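Local coordinates for 2L protein (Yaba-like disease virus, PDB 3IT8), which is an MHC class I-like poxvirus protein that probably binds host tumour necrosis factor and so blocks its signalling, at residues D[47-52]-D[175-180]; D[53-58]-D[171-176]. All coordinates share one frame; numbering follows the deposited sequence.

Contact 1. Residues D[47-52]-D[175-180]. With NAG (2-acetamido-2-deoxy-beta-D-glucopyranose), chain N.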
ATOM      1  N   ARG D  47      -4.348 -41.794 -22.891  1.00 51.16           N
ATOM      2  CA  ARG D  47      -4.859 -40.618 -22.205  1.00 51.16           C
ATOM      3  C   ARG D  47      -5.668 -41.069 -21.001  1.00 51.16           C
ATOM      4  O   ARG D  47      -6.673 -41.751 -21.159  1.00 51.16           O
ATOM      5  CB  ARG D  47      -5.752 -39.792 -23.109  1.00 63.28           C
ATOM      6  CG  ARG D  47      -6.300 -38.591 -22.374  1.00 63.28           C
ATOM      7  CD  ARG D  47      -5.244 -37.509 -22.236  1.00 63.28           C
ATOM      8  NE  ARG D  47      -5.354 -36.549 -23.333  1.00 63.28           N
ATOM      9  CZ  ARG D  47      -4.329 -35.906 -23.887  1.00 63.28           C
ATOM     10  NH1 ARG D  47      -3.094 -36.119 -23.452  1.00 63.28           N
ATOM     11  NH2 ARG D  47      -4.539 -35.044 -24.880  1.00 63.28           N
ATOM     12  N   ALA D  48      -5.231 -40.706 -19.799  1.00 55.99           N
ATOM     13  CA  ALA D  48      -5.961 -41.089 -18.595  1.00 55.99           C
ATOM     14  C   ALA D  48      -7.412 -40.610 -18.688  1.00 55.99           C
ATOM     15  O   ALA D  48      -7.681 -39.482 -19.107  1.00 55.99           O
ATOM     16  CB  ALA D  48      -5.301 -40.505 -17.372  1.00 51.94           C
ATOM     17  N   ASP D  49      -8.337 -41.487 -18.304  1.00 61.20           N
ATOM     18  CA  ASP D  49      -9.768 -41.195 -18.344  1.00 61.20           C
ATOM     19  C   ASP D  49     -10.177 -39.996 -17.480  1.00 61.20           C
ATOM     20  O   ASP D  49     -11.129 -39.295 -17.805  1.00 61.20           O
ATOM     21  CB  ASP D  49     -10.552 -42.435 -17.905  1.00128.38           C
ATOM     22  CG  ASP D  49     -10.043 -43.011 -16.593  1.00128.38           C
ATOM     23  OD1 ASP D  49      -8.892 -43.505 -16.562  1.00128.38           O
ATOM     24  OD2 ASP D  49     -10.789 -42.963 -15.589  1.00128.38           O
ATOM     25  N   TRP D  50      -9.457 -39.755 -16.387  1.00 52.23           N
ATOM     26  CA  TRP D  50      -9.795 -38.656 -15.491  1.00 52.23           C
ATOM     27  C   TRP D  50      -9.277 -37.282 -15.884  1.00 52.23           C
ATOM     28  O   TRP D  50      -9.668 -36.274 -15.289  1.00 52.23           O
ATOM     29  CB  TRP D  50      -9.319 -38.954 -14.073  1.00 44.65           C
ATOM     30  CG  TRP D  50      -7.869 -39.302 -13.941  1.00 44.65           C
ATOM     31  CD1 TRP D  50      -7.318 -40.558 -13.945  1.00 44.65           C
ATOM     32  CD2 TRP D  50      -6.781 -38.393 -13.739  1.00 44.65           C
ATOM     33  NE1 TRP D  50      -5.956 -40.488 -13.750  1.00 44.65           N
ATOM     34  CE2 TRP D  50      -5.599 -39.171 -13.626  1.00 44.65           C
ATOM     35  CE3 TRP D  50      -6.686 -37.000 -13.642  1.00 44.65           C
ATOM     36  CZ2 TRP D  50      -4.344 -38.595 -13.423  1.00 44.65           C
ATOM     37  CZ3 TRP D  50      -5.437 -36.430 -13.438  1.00 44.65           C
ATOM     38  CH2 TRP D  50      -4.284 -37.226 -13.331  1.00 44.65           C
ATOM     39  N   PHE D  51      -8.416 -37.232 -16.889  1.00 51.62           N
ATOM     40  CA  PHE D  51      -7.834 -35.971 -17.305  1.00 51.62           C
ATOM     41  C   PHE D  51      -8.504 -35.339 -18.520  1.00 51.62           C
ATOM     42  O   PHE D  51      -8.352 -35.818 -19.638  1.00 51.62           O
ATOM     43  CB  PHE D  51      -6.345 -36.179 -17.586  1.00 48.75           C
ATOM     44  CG  PHE D  51      -5.588 -34.906 -17.832  1.00 48.75           C
ATOM     45  CD1 PHE D  51      -5.360 -34.003 -16.795  1.00 48.75           C
ATOM     46  CD2 PHE D  51      -5.089 -34.609 -19.099  1.00 48.75           C
ATOM     47  CE1 PHE D  51      -4.643 -32.824 -17.017  1.00 48.75           C
ATOM     48  CE2 PHE D  51      -4.370 -33.431 -19.330  1.00 48.75           C
ATOM     49  CZ  PHE D  51      -4.148 -32.537 -18.287  1.00 48.75           C
ATOM     50  N   ASN D  52      -9.260 -34.270 -18.304  1.00 55.08           N
ATOM     51  CA  ASN D  52      -9.904 -33.559 -19.410  1.00 55.08           C
ATOM     52  C   ASN D  52      -8.917 -32.436 -19.754  1.00 55.08           C
ATOM     53  O   ASN D  52      -8.857 -31.412 -19.071  1.00 55.08           O
ATOM     54  CB  ASN D  52     -11.265 -32.975 -18.979  1.00 79.84           C
ATOM     55  CG  ASN D  52     -11.851 -32.013 -20.014  1.00 79.84           C
ATOM     56  OD1 ASN D  52     -11.280 -30.961 -20.262  1.00 79.84           O
ATOM     57  ND2 ASN D  52     -12.967 -32.379 -20.644  1.00 79.84           N
ATOM     58  N   LYS D 175      -8.175 -35.685  -7.906  1.00 88.94           N
ATOM     59  CA  LYS D 175      -8.717 -35.851  -6.561  1.00 88.94           C
ATOM     60  C   LYS D 175      -9.262 -37.232  -6.220  1.00 88.94           C
ATOM     61  O   LYS D 175      -8.680 -37.958  -5.408  1.00 88.94           O
ATOM     62  CB  LYS D 175      -9.790 -34.806  -6.277  1.00167.70           C
ATOM     63  CG  LYS D 175     -10.113 -34.722  -4.799  1.00 85.99           C
ATOM     64  CD  LYS D 175     -11.085 -33.606  -4.486  1.00 85.99           C
ATOM     65  CE  LYS D 175     -11.330 -33.501  -2.981  1.00 85.99           C
ATOM     66  NZ  LYS D 175     -12.325 -32.440  -2.631  1.00 85.99           N
ATOM     67  N   GLY D 176     -10.370 -37.614  -6.836  1.00 57.95           N
ATOM     68  CA  GLY D 176     -10.923 -38.914  -6.518  1.00 57.95           C
ATOM     69  C   GLY D 176     -10.402 -40.129  -7.266  1.00 57.95           C
ATOM     70  O   GLY D 176     -10.491 -41.238  -6.752  1.00 57.95           O
ATOM     71  N   LYS D 177      -9.837 -39.948  -8.455  1.00 54.42           N
ATOM     72  CA  LYS D 177      -9.388 -41.096  -9.228  1.00 54.42           C
ATOM     73  C   LYS D 177      -7.990 -41.691  -9.055  1.00 54.42           C
ATOM     74  O   LYS D 177      -7.555 -42.467  -9.910  1.00 54.42           O
ATOM     75  CB  LYS D 177      -9.643 -40.830 -10.712  1.00187.75           C
ATOM     76  CG  LYS D 177     -11.118 -40.693 -11.053  1.00187.75           C
ATOM     77  CD  LYS D 177     -11.341 -40.890 -12.536  1.00187.75           C
ATOM     78  CE  LYS D 177     -12.813 -40.855 -12.901  1.00 77.51           C
ATOM     79  NZ  LYS D 177     -12.991 -41.111 -14.364  1.00 77.51           N
ATOM     80  N   ILE D 178      -7.280 -41.362  -7.976  1.00 42.31           N
ATOM     81  CA  ILE D 178      -5.947 -41.962  -7.776  1.00 42.31           C
ATOM     82  C   ILE D 178      -5.727 -42.350  -6.320  1.00 42.31           C
ATOM     83  O   ILE D 178      -6.533 -42.002  -5.467  1.00 42.31           O
ATOM     84  CB  ILE D 178      -4.804 -41.008  -8.227  1.00 49.56           C
ATOM     85  CG1 ILE D 178      -4.722 -39.801  -7.296  1.00 50.48           C
ATOM     86  CG2 ILE D 178      -5.038 -40.551  -9.666  1.00 50.48           C
ATOM     87  CD1 ILE D 178      -3.437 -39.027  -7.432  1.00 50.48           C
ATOM     88  N   PRO D 179      -4.634 -43.069  -6.017  1.00 42.77           N
ATOM     89  CA  PRO D 179      -4.350 -43.485  -4.637  1.00 42.77           C
ATOM     90  C   PRO D 179      -4.522 -42.339  -3.657  1.00 42.77           C
ATOM     91  O   PRO D 179      -4.094 -41.218  -3.933  1.00 42.77           O
ATOM     92  CB  PRO D 179      -2.909 -43.964  -4.708  1.00170.77           C
ATOM     93  CG  PRO D 179      -2.840 -44.552  -6.032  1.00 26.79           C
ATOM     94  CD  PRO D 179      -3.559 -43.523  -6.908  1.00 26.79           C
ATOM     95  N   LYS D 180      -5.161 -42.617  -2.521  1.00 54.39           N
ATOM     96  CA  LYS D 180      -5.377 -41.601  -1.498  1.00 55.01           C
ATOM     97  C   LYS D 180      -4.057 -41.291  -0.782  1.00 54.08           C
ATOM     98  O   LYS D 180      -3.132 -42.106  -0.764  1.00 52.17           O
ATOM     99  CB  LYS D 180      -6.398 -42.094  -0.480  1.00119.64           C
ATOM    100  CG  LYS D 180      -5.933 -43.338   0.252  1.00 91.18           C
ATOM    101  CD  LYS D 180      -6.701 -43.543   1.540  1.00 91.18           C
ATOM    102  CE  LYS D 180      -6.086 -44.659   2.371  1.00 91.18           C
ATOM    103  NZ  LYS D 180      -6.764 -44.788   3.693  1.00 91.18           N
TER
HETATM  104  C1  NAG N 326     -14.281 -31.862 -20.278  1.00112.96           C
HETATM  105  C2  NAG N 326     -14.582 -30.523 -21.041  1.00112.96           C
HETATM  106  C3  NAG N 326     -16.094 -30.201 -21.216  1.00112.96           C
HETATM  107  C4  NAG N 326     -16.918 -31.441 -21.523  1.00112.96           C
HETATM  108  C5  NAG N 326     -16.606 -32.441 -20.433  1.00112.96           C
HETATM  109  C6  NAG N 326     -17.481 -33.671 -20.432  1.00112.96           C
HETATM  110  C7  NAG N 326     -14.740 -28.476 -19.758  1.00112.96           C
HETATM  111  C8  NAG N 326     -15.308 -28.780 -18.377  1.00112.96           C
HETATM  112  N2  NAG N 326     -13.975 -29.413 -20.324  1.00112.96           N
HETATM  113  O3  NAG N 326     -16.274 -29.243 -22.253  1.00112.96           O
HETATM  114  O4  NAG N 326     -18.302 -31.117 -21.522  1.00112.96           O
HETATM  115  O5  NAG N 326     -15.251 -32.880 -20.585  1.00112.96           O
HETATM  116  O6  NAG N 326     -17.203 -34.473 -19.295  1.00112.96           O
HETATM  117  O7  NAG N 326     -15.005 -27.401 -20.305  1.00112.96           O
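Asp49 and Lys177 supply the ionic part of this contact between two loops: a salt bridge with NZ of Lys177 donating to OD2 of Asp49 at 3.1 Å. The amine meets the oxygen on its anti side, 21° out of the carboxylate plane. The reach comes from the lysine chain, which is extended beyond CG, while chi1 of -64° sets CG beside the backbone N and starts the chain across the gap.

The apolar part lies along the same lysine. Its methylene groups run past the side chain of Trp50 in the opposite direction, and CB of Lys177 comes 4.0 Å from CD1 of the indole. Ile178 follows with a methyl, CG2, that approaches the ring obliquely, 4.2 Å from NE1 of Trp50. That methyl is on the other side of the indole plane from CB of Ala48 and CB of Phe51. Further packing of the ring against Met173 and Ala174 of helix 148-174, and against Val30 of strand 28-36, wedges it between helix end and sheet.

Backbone bonding shapes the first loop. A type I turn from Ala48 to Phe51, closed by Phe51 N to Ala48 O at 3.2 Å, directs Trp50 at 175-180, while Asp49 gets there through its carboxylate.

Covalent chemistry marks the far side of 47-52, where ND2 of Asn52 carries the N-linked sugar. A weak hydrogen bond from sugar N2 to OD1 of Asn52, 3.1 Å with an N-H...O angle of 133°, is at most a slight restraint on the linkage; the same oxygen also accepts weak bonds from Ser54 N and Arg55 N.

With 189 Å² buried and both charged residues exposed, the ion pair is probably screened by solvent; the contact combines modest surface charge pairing with packing of lysine methylenes and an isoleucine methyl on the tryptophan.

Contact 2. Residues D[53-58]-D[171-176]. With NAG (2-acetamido-2-deoxy-beta-D-glucopyranose), chain N.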
ATOM      1  N   ILE D  53      -8.132 -32.635 -20.806  1.00 57.37           N
ATOM      2  CA  ILE D  53      -7.126 -31.651 -21.185  1.00 57.37           C
ATOM      3  C   ILE D  53      -7.662 -30.242 -21.420  1.00 57.37           C
ATOM      4  O   ILE D  53      -6.903 -29.275 -21.418  1.00 57.37           O
ATOM      5  CB  ILE D  53      -6.344 -32.110 -22.434  1.00 58.72           C
ATOM      6  CG1 ILE D  53      -4.969 -31.438 -22.460  1.00 58.72           C
ATOM      7  CG2 ILE D  53      -7.114 -31.746 -23.689  1.00 58.72           C
ATOM      8  CD1 ILE D  53      -3.953 -32.167 -23.309  1.00 58.72           C
ATOM      9  N   SER D  54      -8.967 -30.124 -21.626  1.00 55.79           N
ATOM     10  CA  SER D  54      -9.578 -28.815 -21.846  1.00 55.79           C
ATOM     11  C   SER D  54      -9.678 -28.048 -20.543  1.00 55.79           C
ATOM     12  O   SER D  54      -9.814 -26.841 -20.544  1.00 55.79           O
ATOM     13  CB  SER D  54     -10.978 -28.966 -22.437  1.00 63.33           C
ATOM     14  OG  SER D  54     -10.918 -29.549 -23.723  1.00 63.33           O
ATOM     15  N   ARG D  55      -9.626 -28.757 -19.426  1.00 57.18           N
ATOM     16  CA  ARG D  55      -9.709 -28.112 -18.135  1.00 57.18           C
ATOM     17  C   ARG D  55      -8.319 -27.796 -17.596  1.00 57.18           C
ATOM     18  O   ARG D  55      -8.178 -27.396 -16.437  1.00 57.18           O
ATOM     19  CB  ARG D  55     -10.469 -28.998 -17.146  1.00 85.33           C
ATOM     20  CG  ARG D  55     -11.975 -28.994 -17.359  1.00 85.33           C
ATOM     21  CD  ARG D  55     -12.724 -29.208 -16.050  1.00 85.33           C
ATOM     22  NE  ARG D  55     -12.698 -30.597 -15.602  1.00 85.33           N
ATOM     23  CZ  ARG D  55     -12.832 -30.976 -14.333  1.00 85.33           C
ATOM     24  NH1 ARG D  55     -12.993 -30.065 -13.382  1.00 85.33           N
ATOM     25  NH2 ARG D  55     -12.811 -32.268 -14.012  1.00 85.33           N
ATOM     26  N   SER D  56      -7.293 -27.969 -18.433  1.00 49.00           N
ATOM     27  CA  SER D  56      -5.915 -27.694 -18.017  1.00 49.00           C
ATOM     28  C   SER D  56      -5.236 -26.745 -18.994  1.00 49.00           C
ATOM     29  O   SER D  56      -4.334 -27.121 -19.737  1.00 49.00           O
ATOM     30  CB  SER D  56      -5.106 -28.985 -17.905  1.00 64.46           C
ATOM     31  OG  SER D  56      -3.820 -28.705 -17.382  1.00 64.46           O
ATOM     32  N   PRO D  57      -5.666 -25.489 -18.988  1.00 42.36           N
ATOM     33  CA  PRO D  57      -5.182 -24.390 -19.827  1.00 42.36           C
ATOM     34  C   PRO D  57      -3.669 -24.260 -19.916  1.00 42.36           C
ATOM     35  O   PRO D  57      -3.152 -23.743 -20.897  1.00 42.36           O
ATOM     36  CB  PRO D  57      -5.788 -23.156 -19.165  1.00 44.30           C
ATOM     37  CG  PRO D  57      -7.050 -23.675 -18.605  1.00 44.30           C
ATOM     38  CD  PRO D  57      -6.638 -24.991 -18.001  1.00 44.30           C
ATOM     39  N   HIS D  58      -2.962 -24.723 -18.893  1.00 45.86           N
ATOM     40  CA  HIS D  58      -1.520 -24.585 -18.868  1.00 45.86           C
ATOM     41  C   HIS D  58      -0.735 -25.800 -19.297  1.00 45.86           C
ATOM     42  O   HIS D  58       0.486 -25.825 -19.174  1.00 45.86           O
ATOM     43  CB  HIS D  58      -1.097 -24.096 -17.489  1.00 57.76           C
ATOM     44  CG  HIS D  58      -1.630 -22.737 -17.165  1.00 57.76           C
ATOM     45  ND1 HIS D  58      -1.190 -21.595 -17.803  1.00 57.76           N
ATOM     46  CD2 HIS D  58      -2.615 -22.341 -16.323  1.00 57.76           C
ATOM     47  CE1 HIS D  58      -1.881 -20.557 -17.368  1.00 57.76           C
ATOM     48  NE2 HIS D  58      -2.753 -20.981 -16.471  1.00 57.76           N
ATOM     49  N   GLN D 171      -4.189 -31.857 -10.240  1.00 61.65           N
ATOM     50  CA  GLN D 171      -4.602 -32.205  -8.900  1.00 61.65           C
ATOM     51  C   GLN D 171      -6.116 -32.200  -8.768  1.00 61.65           C
ATOM     52  O   GLN D 171      -6.689 -33.139  -8.221  1.00 61.65           O
ATOM     53  CB  GLN D 171      -3.989 -31.249  -7.898  1.00 74.96           C
ATOM     54  CG  GLN D 171      -4.400 -31.553  -6.493  1.00 49.35           C
ATOM     55  CD  GLN D 171      -3.673 -30.705  -5.489  1.00 49.35           C
ATOM     56  OE1 GLN D 171      -3.645 -29.470  -5.601  1.00 49.35           O
ATOM     57  NE2 GLN D 171      -3.074 -31.357  -4.489  1.00 49.35           N
ATOM     58  N   LYS D 172      -6.766 -31.151  -9.268  1.00 53.48           N
ATOM     59  CA  LYS D 172      -8.227 -31.057  -9.207  1.00 53.48           C
ATOM     60  C   LYS D 172      -8.907 -32.251  -9.861  1.00 53.48           C
ATOM     61  O   LYS D 172      -9.780 -32.881  -9.266  1.00 53.48           O
ATOM     62  CB  LYS D 172      -8.734 -29.800  -9.907  1.00 77.91           C
ATOM     63  CG  LYS D 172      -8.595 -28.539  -9.119  1.00 67.34           C
ATOM     64  CD  LYS D 172      -9.346 -27.408  -9.793  1.00 67.34           C
ATOM     65  CE  LYS D 172      -9.222 -26.107  -8.987  1.00 67.34           C
ATOM     66  NZ  LYS D 172     -10.093 -25.002  -9.494  1.00 67.34           N
ATOM     67  N   MET D 173      -8.514 -32.557 -11.092  1.00 54.55           N
ATOM     68  CA  MET D 173      -9.118 -33.663 -11.810  1.00 54.55           C
ATOM     69  C   MET D 173      -8.688 -35.022 -11.313  1.00 54.55           C
ATOM     70  O   MET D 173      -9.300 -36.018 -11.649  1.00 54.55           O
ATOM     71  CB  MET D 173      -8.815 -33.539 -13.294  1.00 68.57           C
ATOM     72  CG  MET D 173      -9.422 -32.296 -13.902  1.00 57.13           C
ATOM     73  SD  MET D 173      -9.095 -32.070 -15.653  1.00 57.13           S
ATOM     74  CE  MET D 173      -7.675 -31.068 -15.613  1.00 57.13           C
ATOM     75  N   ALA D 174      -7.643 -35.077 -10.505  1.00 51.15           N
ATOM     76  CA  ALA D 174      -7.182 -36.360 -10.015  1.00 51.15           C
ATOM     77  C   ALA D 174      -7.781 -36.709  -8.660  1.00 51.15           C
ATOM     78  O   ALA D 174      -7.895 -37.886  -8.319  1.00 51.15           O
ATOM     79  CB  ALA D 174      -5.652 -36.366  -9.929  1.00 32.17           C
ATOM     80  N   LYS D 175      -8.175 -35.685  -7.906  1.00 88.94           N
ATOM     81  CA  LYS D 175      -8.717 -35.851  -6.561  1.00 88.94           C
ATOM     82  C   LYS D 175      -9.262 -37.232  -6.220  1.00 88.94           C
ATOM     83  O   LYS D 175      -8.680 -37.958  -5.408  1.00 88.94           O
ATOM     84  CB  LYS D 175      -9.790 -34.806  -6.277  1.00167.70           C
ATOM     85  CG  LYS D 175     -10.113 -34.722  -4.799  1.00 85.99           C
ATOM     86  CD  LYS D 175     -11.085 -33.606  -4.486  1.00 85.99           C
ATOM     87  CE  LYS D 175     -11.330 -33.501  -2.981  1.00 85.99           C
ATOM     88  NZ  LYS D 175     -12.325 -32.440  -2.631  1.00 85.99           N
ATOM     89  N   GLY D 176     -10.370 -37.614  -6.836  1.00 57.95           N
ATOM     90  CA  GLY D 176     -10.923 -38.914  -6.518  1.00 57.95           C
ATOM     91  C   GLY D 176     -10.402 -40.129  -7.266  1.00 57.95           C
ATOM     92  O   GLY D 176     -10.491 -41.238  -6.752  1.00 57.95           O
TER
HETATM   93  C1  NAG N 326     -14.281 -31.862 -20.278  1.00112.96           C
HETATM   94  C2  NAG N 326     -14.582 -30.523 -21.041  1.00112.96           C
HETATM   95  C3  NAG N 326     -16.094 -30.201 -21.216  1.00112.96           C
HETATM   96  C4  NAG N 326     -16.918 -31.441 -21.523  1.00112.96           C
HETATM   97  C5  NAG N 326     -16.606 -32.441 -20.433  1.00112.96           C
HETATM   98  C6  NAG N 326     -17.481 -33.671 -20.432  1.00112.96           C
HETATM   99  C7  NAG N 326     -14.740 -28.476 -19.758  1.00112.96           C
HETATM  100  C8  NAG N 326     -15.308 -28.780 -18.377  1.00112.96           C
HETATM  101  N2  NAG N 326     -13.975 -29.413 -20.324  1.00112.96           N
HETATM  102  O3  NAG N 326     -16.274 -29.243 -22.253  1.00112.96           O
HETATM  103  O4  NAG N 326     -18.302 -31.117 -21.522  1.00112.96           O
HETATM  104  O5  NAG N 326     -15.251 -32.880 -20.585  1.00112.96           O
HETATM  105  O6  NAG N 326     -17.203 -34.473 -19.295  1.00112.96           O
HETATM  106  O7  NAG N 326     -15.005 -27.401 -20.305  1.00112.96           O
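Arg55 and Met173 form a packing contact without polar bonds between the two segments, at the place where the loop leading from strand 41-47 to helix 61-82 passes the last turn of helix 148-174. The evidence is the distribution of area: of 182 Å² buried in total, Met173 accounts for 93 Å² and Arg55 for 60 Å².

The two side chains slide past each other in opposite directions. CG of Met173 lies over one face of the guanidinium, offset toward its rim, and is 3.4 Å from NH2 of Arg55. Farther along the thioether, SD of Met173 is 3.7 Å from CB of Arg55. The terminal methyl continues to the loop backbone, with CE of Met173 3.8 Å from O of Arg55, and ends 4.0 Å from CB of Ser56. This path follows from a chain extended from CA to SD (chi2 180°), with rotation about CG-SD (chi3 -93°) turning CE aside.

Arg55 is itself bent at chi2 and chi3, which folds its aliphatic part between the helix and the glycan on Asn52. CG of Arg55 is 3.5 Å from C8, the acetamido methyl of the sugar, so the arginine separates carbohydrate from methionine. Segment 53-58 opens with a short 3-10 turn at 53-55 and continues as loop, and OG of Ser56 is hydrogen-bonded to OG1 of Thr59.

On the helix side, O of Gln171 accepts from both Ala174 N and Lys175 N, at 3.1 and 3.0 Å, as the helix finishes. Gln171 and Lys172 also pack on a chain of another protein.

The arrangement belongs to the MHC class I-like platform, in which two long helices lie across an eight-stranded antiparallel sheet; here the lead-in to the first helix meets the C-terminal end of the second.

How the contacts relate
The centres of contact 1 and contact 2 are about 9 Å apart on one side of the chain's centre. Residues 47-52 and 53-58 follow one another between strand 41-47 and helix 61-82, whereas 171-176 and 175-180 overlap at Lys175 and Gly176. The pairing is reversed in order: the earlier loop segment meets the later residues beyond helix 148-174, and the later one meets its last turn. Trp50 and Ala174 join the two, with CZ3 to CB at 3.5 Å, and the sugar on Asn52 touches both. Contact 2 packs the loop on the helix end within the platform, and contact 1 packs it on the connection that leads to strand 185-189 of the Ig-like domain.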